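Local coordinates for glycosyl hydrolase family 2, TIM barrel domain protein (Parabacteroides merdae ATCC 43184, PDB 6DXU) that acts as a gut-bacterial beta-glucuronidase of glycoside hydrolase family 2, probably releasing glucuronic acid from beta-glucuronide conjugates, at residues D[56-59]-D[60-63]; D[150-153]-D[154-157]. All blocks are in the same frame, centred on the assembly; numbering follows the deposited sequence.

Interactions 1 and 2 are two tight turns of the sugar binding domain, following one another along the chain. Residues 56-63 lie between helix 48-51 and strand 66-68, while residues 150-157 run from the end of helix 143-150 towards strand 162-169; both of those strands belong to the same antiparallel sheet. The centres of the two turns are about 23 Å apart and their nearest atoms about 9 Å, without touching. Both are peripheral, their centres about 40 and 44 Å from the centre of the chain, and neither contributes a residue to the bicine pockets or sodium sites. Their surroundings differ: interaction 1 meets the second subunit, whereas interaction 2 touches no other chain of the assembly.

Interaction 1. Residues D[56-59]-D[60-63]; sequences PGSS and EAVP
Ser58 and Ala61 close this turn through their backbones: Ala61 N donates to Ser58 O at 3.1 Å, with an N-H...O angle of 150°. The donor stands well above the carbonyl plane, an approach that accompanies the i to i+3 bond here. A second, weak bond follows one residue on, from Val62 N to Ser59 O at 3.5 Å. The methyl of Ala61 fits beside the same carbonyl, its CB coming within 3.3 Å of Ser58 O. Val62 lays its CG2 branch against the next carbonyl, 3.3 Å from Ser59 O.

On another part of the turn Glu60 folds back over the chain that precedes it. Its side chain bends at chi2 (93°), which carries OE1 to within 3.4 Å of Ser58 CB. A water then joins the carboxylate to the start of the turn, donating to Glu60 OE1 at 2.7 Å and accepting from Ser59 N at 3.2 Å. This gives a backbone N-H of the first turn, which has no earlier turn to supply a carbonyl, a solvent acceptor. Ser58 directs its hydroxyl back along the chain, where OG is hydrogen-bonded to Ala55 O.

The outer polar ends are held by the second subunit. Ser59 OG bonds to Leu181 O and Glu60 OE2 to Asn435 ND2, both of that subunit, while Val62 packs on its Pro599. Serine and glutamate thus suit a place where short and long polar arms must reach across an interface. Gly57, at positive phi, lets the chain turn into the bend, and a cis peptide before Pro63 redirects it on leaving. The whole is a short 3-10 turn, with one sound i to i+3 bond and a weak second, set at a subunit interface of the family 2 sugar binding domain.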
loop_
_atom_site.group_PDB
_atom_site.type_symbol
_atom_site.label_atom_id
_atom_site.label_comp_id
_atom_site.label_asym_id
_atom_site.label_seq_id
_atom_site.Cartn_x
_atom_site.Cartn_y
_atom_site.Cartn_z
ATOM N N PRO D 56 7.248 7.156 -38.299
ATOM C CA PRO D 56 7.674 8.546 -38.509
ATOM C C PRO D 56 6.474 9.456 -38.740
ATOM O O PRO D 56 5.538 9.112 -39.462
ATOM C CB PRO D 56 8.586 8.467 -39.745
ATOM C CG PRO D 56 8.396 7.097 -40.313
ATOM C CD PRO D 56 7.938 6.215 -39.197
ATOM N N GLY D 57 6.505 10.623 -38.107
ATOM C CA GLY D 57 5.416 11.570 -38.230
ATOM C C GLY D 57 4.166 11.244 -37.439
ATOM O O GLY D 57 3.164 11.958 -37.582
ATOM N N SER D 58 4.189 10.204 -36.609
ATOM C CA SER D 58 3.040 9.807 -35.800
ATOM C C SER D 58 3.022 10.558 -34.466
ATOM O O SER D 58 3.957 11.276 -34.115
ATOM C CB SER D 58 3.079 8.304 -35.548
ATOM O OG SER D 58 4.199 7.996 -34.725
ATOM N N SER D 59 1.923 10.398 -33.716
ATOM C CA SER D 59 1.872 10.984 -32.377
ATOM C C SER D 59 2.917 10.369 -31.460
ATOM O O SER D 59 3.401 11.036 -30.536
ATOM C CB SER D 59 0.473 10.827 -31.771
ATOM O OG SER D 59 -0.466 11.630 -32.462
ATOM N N GLU D 60 3.266 9.102 -31.692
ATOM C CA GLU D 60 4.299 8.434 -30.906
ATOM C C GLU D 60 5.691 8.989 -31.168
ATOM O O GLU D 60 6.602 8.735 -30.375
ATOM C CB GLU D 60 4.298 6.935 -31.209
ATOM C CG GLU D 60 3.074 6.191 -30.706
ATOM C CD GLU D 60 1.973 6.078 -31.756
ATOM O OE1 GLU D 60 1.976 6.861 -32.733
ATOM O OE2 GLU D 60 1.104 5.194 -31.601
ATOM N N ALA D 61 5.880 9.710 -32.270
ATOM C CA ALA D 61 7.181 10.240 -32.660
ATOM C C ALA D 61 7.560 11.516 -31.908
ATOM O O ALA D 61 8.663 12.036 -32.117
ATOM C CB ALA D 61 7.188 10.502 -34.168
ATOM N N VAL D 62 6.677 12.030 -31.056
ATOM C CA VAL D 62 6.993 13.092 -30.101
ATOM C C VAL D 62 6.712 12.530 -28.708
ATOM O O VAL D 62 5.861 11.639 -28.566
ATOM C CB VAL D 62 6.177 14.375 -30.373
ATOM C CG1 VAL D 62 6.519 14.966 -31.750
ATOM C CG2 VAL D 62 4.665 14.109 -30.241
ATOM N N PRO D 63 7.389 13.005 -27.653
ATOM C CA PRO D 63 8.434 14.032 -27.727
ATOM C C PRO D 63 9.686 13.539 -28.443
ATOM O O PRO D 63 9.888 12.331 -28.584
ATOM C CB PRO D 63 8.730 14.345 -26.257
ATOM C CG PRO D 63 8.362 13.107 -25.534
ATOM C CD PRO D 63 7.180 12.532 -26.275
HETATM O O HOH W 1 -0.227 7.968 -33.755
#

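Interaction 2. Residues D[150-153]-D[154-157]; sequences LGSK and DAER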
loop_
_atom_site.group_PDB
_atom_site.type_symbol
_atom_site.label_atom_id
_atom_site.label_comp_id
_atom_site.label_asym_id
_atom_site.label_seq_id
_atom_site.Cartn_x
_atom_site.Cartn_y
_atom_site.Cartn_z
ATOM N N LEU D 150 13.276 -12.046 -24.696
ATOM C CA LEU D 150 13.683 -12.654 -25.955
ATOM C C LEU D 150 12.753 -13.786 -26.356
ATOM O O LEU D 150 12.584 -14.057 -27.551
ATOM C CB LEU D 150 15.125 -13.158 -25.848
ATOM C CG LEU D 150 16.217 -12.078 -25.844
ATOM C CD1 LEU D 150 17.637 -12.712 -25.715
ATOM C CD2 LEU D 150 16.105 -11.173 -27.069
ATOM N N GLY D 151 12.100 -14.424 -25.381
ATOM C CA GLY D 151 11.178 -15.493 -25.689
ATOM C C GLY D 151 9.776 -15.049 -26.049
ATOM O O GLY D 151 8.937 -15.897 -26.346
ATOM N N SER D 152 9.516 -13.747 -26.111
ATOM C CA SER D 152 8.182 -13.213 -26.341
ATOM C C SER D 152 7.982 -12.853 -27.808
ATOM O O SER D 152 8.933 -12.660 -28.560
ATOM C CB SER D 152 7.959 -11.970 -25.485
ATOM O OG SER D 152 8.638 -10.883 -26.083
ATOM N N LYS D 153 6.715 -12.730 -28.207
ATOM C CA LYS D 153 6.420 -12.327 -29.581
ATOM C C LYS D 153 6.879 -10.902 -29.869
ATOM O O LYS D 153 7.197 -10.572 -31.022
ATOM C CB LYS D 153 4.923 -12.494 -29.853
ATOM C CG LYS D 153 4.416 -11.847 -31.145
ATOM C CD LYS D 153 4.986 -12.491 -32.404
ATOM C CE LYS D 153 4.329 -11.902 -33.655
ATOM N NZ LYS D 153 4.777 -12.569 -34.912
ATOM N N ASP D 154 7.009 -10.079 -28.831
ATOM C CA ASP D 154 7.420 -8.698 -29.013
ATOM C C ASP D 154 8.885 -8.552 -29.410
ATOM O O ASP D 154 9.278 -7.465 -29.837
ATOM C CB ASP D 154 7.165 -7.932 -27.718
ATOM C CG ASP D 154 5.717 -7.985 -27.299
ATOM O OD1 ASP D 154 4.943 -7.178 -27.852
ATOM O OD2 ASP D 154 5.351 -8.848 -26.462
ATOM N N ALA D 155 9.696 -9.606 -29.278
ATOM C CA ALA D 155 11.133 -9.449 -29.516
ATOM C C ALA D 155 11.466 -9.185 -30.985
ATOM O O ALA D 155 12.440 -8.472 -31.267
ATOM C CB ALA D 155 11.879 -10.682 -28.992
ATOM N N GLU D 156 10.661 -9.707 -31.924
ATOM C CA GLU D 156 10.944 -9.583 -33.360
ATOM C C GLU D 156 11.186 -8.143 -33.764
ATOM O O GLU D 156 12.084 -7.837 -34.558
ATOM C CB GLU D 156 9.758 -10.089 -34.189
ATOM C CG GLU D 156 9.508 -11.563 -34.250
ATOM C CD GLU D 156 8.349 -11.874 -35.192
ATOM O OE1 GLU D 156 8.324 -12.980 -35.774
ATOM O OE2 GLU D 156 7.466 -10.996 -35.356
ATOM N N ARG D 157 10.368 -7.247 -33.231
ATOM C CA ARG D 157 10.360 -5.852 -33.626
ATOM C C ARG D 157 11.663 -5.133 -33.294
ATOM O O ARG D 157 11.996 -4.128 -33.940
ATOM C CB ARG D 157 9.161 -5.243 -32.885
ATOM C CG ARG D 157 8.922 -3.803 -32.979
ATOM C CD ARG D 157 7.455 -3.559 -32.610
ATOM N NE ARG D 157 7.144 -3.687 -31.182
ATOM C CZ ARG D 157 7.428 -2.742 -30.287
ATOM N NH1 ARG D 157 8.049 -1.642 -30.685
ATOM N NH2 ARG D 157 7.091 -2.889 -29.007
HETATM O O HOH W 2 7.641 -7.882 -32.365
#
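Ser152 OG is gripped from two directions along the chain: it is hydrogen-bonded with Phe149 O in the preceding helix and is a weak acceptor for Asp154 N, at 3.3 Å and a bent 125°. A serine suits this place because its short hydroxyl can serve both backbone groups. The carbonyl of the same residue closes the turn, Ser152 O accepting from Ala155 N at 3.2 Å in a nearly straight bond (167°) whose donor lies above the carbonyl plane. The methyl of Ala155 faces two carbonyl oxygens, its CB 3.7 Å from Leu150 O and 3.6 Å from Ser152 O, and meets them without offering a polar group of its own.

At the surface, Lys153 and Glu156, three residues apart, form a salt bridge, NZ to OE2 3.1 Å. A bend at chi2 (66°) turns the lysine chain toward Glu156, and it is extended from there on. NZ meets OE2 from well out of the carboxylate plane. Long, flexible, oppositely charged residues suit such an exposed site.

Lys153 O and Arg157 N are 5.1 Å apart, too far for the direct i to i+4 bond of an alpha-helix. A water fills that bond's place, donating to Lys153 O at 3.0 Å and accepting from Arg157 N at 2.9 Å. Beyond the turn, Arg157 NH2 reaches Val51 O and ties it to the helix 48-51. The arrangement is a single turn with helical backbone angles but without the regular helical bonds, one of them replaced by a water, in the connection from helix 143-150 to strand 162-169 at the surface of the sugar binding domain.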